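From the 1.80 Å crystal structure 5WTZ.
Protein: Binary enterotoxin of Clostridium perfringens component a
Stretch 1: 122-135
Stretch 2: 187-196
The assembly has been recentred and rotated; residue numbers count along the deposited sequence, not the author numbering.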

# COMPACT_ATOMS: atom_id res chain seq x y z
N ALA A 122 15.74 20.18 -4.63
CA ALA A 122 15.12 19.14 -3.83
C ALA A 122 13.62 19.08 -4.11
O ALA A 122 13.08 18.01 -4.39
CB ALA A 122 15.38 19.37 -2.34
N ILE A 123 12.95 20.22 -4.08
CA ILE A 123 11.51 20.18 -4.30
C ILE A 123 11.17 19.82 -5.76
O ILE A 123 10.10 19.26 -6.02
CB ILE A 123 10.82 21.51 -3.89
CG1 ILE A 123 9.32 21.28 -3.72
CG2 ILE A 123 11.13 22.63 -4.89
CD1 ILE A 123 8.61 22.35 -2.95
N ASN A 124 12.07 20.09 -6.71
CA ASN A 124 11.82 19.66 -8.08
C ASN A 124 11.92 18.14 -8.19
O ASN A 124 11.15 17.52 -8.91
CB ASN A 124 12.79 20.31 -9.06
CG ASN A 124 12.30 21.66 -9.53
OD1 ASN A 124 11.10 21.91 -9.58
ND2 ASN A 124 13.23 22.55 -9.85
N ASN A 125 12.87 17.56 -7.47
CA ASN A 125 12.97 16.11 -7.43
C ASN A 125 11.75 15.51 -6.73
O ASN A 125 11.25 14.45 -7.12
CB ASN A 125 14.26 15.67 -6.73
CG ASN A 125 15.50 15.96 -7.57
OD1 ASN A 125 15.43 16.05 -8.79
ND2 ASN A 125 16.64 16.09 -6.91
N PHE A 126 11.26 16.21 -5.72
CA PHE A 126 10.10 15.77 -4.95
C PHE A 126 8.87 15.78 -5.85
O PHE A 126 8.07 14.84 -5.81
CB PHE A 126 9.89 16.68 -3.73
CG PHE A 126 8.79 16.23 -2.79
CD1 PHE A 126 8.87 15.02 -2.12
CD2 PHE A 126 7.71 17.06 -2.54
CE1 PHE A 126 7.86 14.62 -1.23
CE2 PHE A 126 6.69 16.68 -1.67
CZ PHE A 126 6.77 15.46 -0.99
N ALA A 127 8.74 16.80 -6.69
CA ALA A 127 7.65 16.87 -7.66
C ALA A 127 7.60 15.62 -8.55
O ALA A 127 6.52 15.08 -8.80
CB ALA A 127 7.78 18.12 -8.52
N LYS A 128 8.76 15.16 -9.01
CA LYS A 128 8.79 13.99 -9.86
C LYS A 128 8.43 12.74 -9.05
O LYS A 128 7.63 11.91 -9.50
CB LYS A 128 10.16 13.85 -10.52
CG LYS A 128 10.47 14.94 -11.54
CD LYS A 128 11.86 14.77 -12.16
CE LYS A 128 12.17 15.87 -13.17
NZ LYS A 128 11.24 15.86 -14.35
N LYS A 129 9.01 12.64 -7.86
CA LYS A 129 8.84 11.46 -7.02
C LYS A 129 7.37 11.22 -6.63
O LYS A 129 6.92 10.07 -6.63
CB LYS A 129 9.71 11.56 -5.77
CG LYS A 129 9.57 10.37 -4.82
CD LYS A 129 9.92 9.05 -5.52
CE LYS A 129 9.70 7.83 -4.59
NZ LYS A 129 8.29 7.65 -4.14
N ILE A 130 6.62 12.29 -6.32
CA ILE A 130 5.22 12.13 -5.91
C ILE A 130 4.22 11.97 -7.07
O ILE A 130 3.05 11.62 -6.85
CB ILE A 130 4.75 13.31 -5.03
CG1 ILE A 130 4.73 14.62 -5.83
CG2 ILE A 130 5.62 13.41 -3.75
CD1 ILE A 130 4.09 15.80 -5.06
N SER A 131 4.66 12.23 -8.30
CA SER A 131 3.84 12.00 -9.49
C SER A 131 3.67 10.52 -9.82
O SER A 131 4.51 9.68 -9.46
CB SER A 131 4.43 12.72 -10.71
OG SER A 131 4.45 14.14 -10.53
N ASP A 132 2.56 10.20 -10.50
CA ASP A 132 2.31 8.86 -11.04
C ASP A 132 2.38 7.81 -9.97
O ASP A 132 2.88 6.72 -10.21
CB ASP A 132 3.32 8.52 -12.15
CG ASP A 132 3.26 9.50 -13.30
OD1 ASP A 132 2.14 9.83 -13.74
OD2 ASP A 132 4.34 9.97 -13.74
N THR A 133 1.93 8.15 -8.76
CA THR A 133 2.01 7.23 -7.62
C THR A 133 0.77 7.35 -6.75
O THR A 133 0.38 8.46 -6.36
CB THR A 133 3.27 7.49 -6.75
OG1 THR A 133 4.45 7.56 -7.56
CG2 THR A 133 3.43 6.42 -5.66
N ASN A 134 0.15 6.22 -6.44
CA ASN A 134 -0.84 6.16 -5.38
C ASN A 134 -0.16 5.65 -4.12
O ASN A 134 0.37 4.53 -4.12
CB ASN A 134 -2.01 5.25 -5.76
CG ASN A 134 -2.85 5.81 -6.91
OD1 ASN A 134 -2.90 7.02 -7.14
ND2 ASN A 134 -3.53 4.92 -7.61
N PHE A 135 -0.13 6.48 -3.07
CA PHE A 135 0.58 6.14 -1.83
C PHE A 135 -0.36 5.47 -0.84
O PHE A 135 -1.21 6.11 -0.21
CB PHE A 135 1.22 7.39 -1.20
CG PHE A 135 2.42 7.91 -1.96
CD1 PHE A 135 3.66 7.30 -1.85
CD2 PHE A 135 2.29 8.99 -2.83
CE1 PHE A 135 4.76 7.77 -2.57
CE2 PHE A 135 3.38 9.47 -3.56
CZ PHE A 135 4.62 8.86 -3.42
N SER A 187 -5.72 5.28 0.03
CA SER A 187 -4.44 5.73 -0.48
C SER A 187 -4.47 7.23 -0.78
O SER A 187 -5.54 7.84 -0.89
CB SER A 187 -4.06 4.95 -1.74
OG SER A 187 -4.23 3.54 -1.56
N LEU A 188 -3.29 7.81 -0.93
CA LEU A 188 -3.12 9.22 -1.26
C LEU A 188 -2.65 9.41 -2.70
O LEU A 188 -1.68 8.79 -3.13
CB LEU A 188 -2.12 9.84 -0.27
CG LEU A 188 -1.75 11.32 -0.33
CD1 LEU A 188 -1.20 11.71 1.02
CD2 LEU A 188 -0.72 11.60 -1.42
N LYS A 189 -3.34 10.28 -3.42
CA LYS A 189 -2.97 10.65 -4.79
C LYS A 189 -2.75 12.15 -4.88
O LYS A 189 -3.70 12.94 -4.70
CB LYS A 189 -4.05 10.23 -5.77
CG LYS A 189 -3.74 10.55 -7.21
CD LYS A 189 -4.90 10.21 -8.11
CE LYS A 189 -4.51 10.36 -9.58
NZ LYS A 189 -5.67 10.14 -10.46
N ALA A 190 -1.52 12.56 -5.17
CA ALA A 190 -1.18 13.98 -5.18
C ALA A 190 -1.87 14.69 -6.35
O ALA A 190 -2.01 14.13 -7.45
CB ALA A 190 0.34 14.17 -5.24
N THR A 191 -2.34 15.90 -6.09
CA THR A 191 -3.09 16.70 -7.05
C THR A 191 -2.45 18.07 -7.25
O THR A 191 -2.91 18.85 -8.06
CB THR A 191 -4.57 16.90 -6.60
OG1 THR A 191 -4.60 17.60 -5.35
CG2 THR A 191 -5.26 15.56 -6.43
N GLY A 192 -1.42 18.37 -6.46
CA GLY A 192 -0.73 19.64 -6.58
C GLY A 192 0.44 19.75 -5.62
O GLY A 192 0.49 19.04 -4.62
N LEU A 193 1.37 20.66 -5.92
CA LEU A 193 2.55 20.89 -5.09
C LEU A 193 2.95 22.36 -5.12
O LEU A 193 2.95 23.00 -6.18
CB LEU A 193 3.73 20.02 -5.55
CG LEU A 193 5.06 20.16 -4.80
CD1 LEU A 193 5.05 19.49 -3.41
CD2 LEU A 193 6.23 19.61 -5.62
N SER A 194 3.26 22.88 -3.94
CA SER A 194 3.63 24.28 -3.79
C SER A 194 4.33 24.46 -2.46
O SER A 194 4.28 23.59 -1.59
CB SER A 194 2.40 25.18 -3.87
OG SER A 194 1.50 24.88 -2.83
N ILE A 195 4.98 25.60 -2.30
CA ILE A 195 5.59 25.95 -1.04
C ILE A 195 4.63 26.83 -0.25
O ILE A 195 3.99 27.74 -0.80
CB ILE A 195 6.94 26.67 -1.24
CG1 ILE A 195 7.91 25.76 -1.99
CG2 ILE A 195 7.53 27.09 0.08
CD1 ILE A 195 9.27 26.38 -2.21
N VAL A 196 4.51 26.55 1.04
CA VAL A 196 3.66 27.33 1.92
C VAL A 196 4.49 27.78 3.10
O VAL A 196 5.29 27.01 3.64
CB VAL A 196 2.40 26.53 2.40
CG1 VAL A 196 2.79 25.29 3.22
CG2 VAL A 196 1.46 27.41 3.20
O HOH W 1 0.76 10.86 -5.64

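The two stretches meet in two ways. Residues of the helix 122-130 pack on the strand 187-196 through side chains, and after the turn Phe135 pairs with the strand through its backbone. Helix and strand run nearly antiparallel, at 173°.

The direct hydrogen bonds across the contact are both between main-chain atoms. Phe135 N donates to Leu188 O at 2.8 Å, and Leu188 N donates to Phe135 O at 2.8 Å. The N-H...O angles are 171° and 165°, so both bonds are nearly straight. Together they satisfy the backbone N and O of both residues, as expected for a hydrogen-bonded antiparallel pair. Leu188 O also receives a CA-H...O contact from Asn134 CA at 3.6 Å.

Beyond this pair, a water takes over the bridging. The O atom of water 1 donates to Ile130 O at 2.7 Å and to Thr133 O at 2.5 Å, and accepts from Ala190 N at 2.9 Å. One water thus serves the carbonyls of Ile130 and Thr133 and one strand amide. Thr133 O lies 4.3 Å from Lys189 CA.

Within the turn, Thr133 OG1 donates to Ser131 O at 2.8 Å. Ser131 N donates to Lys128 O at 3.2 Å and makes a weak bond to Ala127 O at 3.4 Å. Asn134 ND2 and Ser187 OG are satisfied elsewhere in the structure.

The helix side of the contact is apolar. Leu193 points toward the helix and has the largest covered area, 102 Å². Leu193 CD2 lies 3.6 Å from Ala127 CB and 4.0 Å from Ile123 CG1. Leu193 CD1 lies 4.2 Å from Ile130 CD1 and 3.7 Å from Phe126 CE2, at the ring edge. Ile130 CD1 also reaches Ala190 CB at 4.1 Å. Ile123 CD1 meets Ile195 CG1 at 3.6 Å.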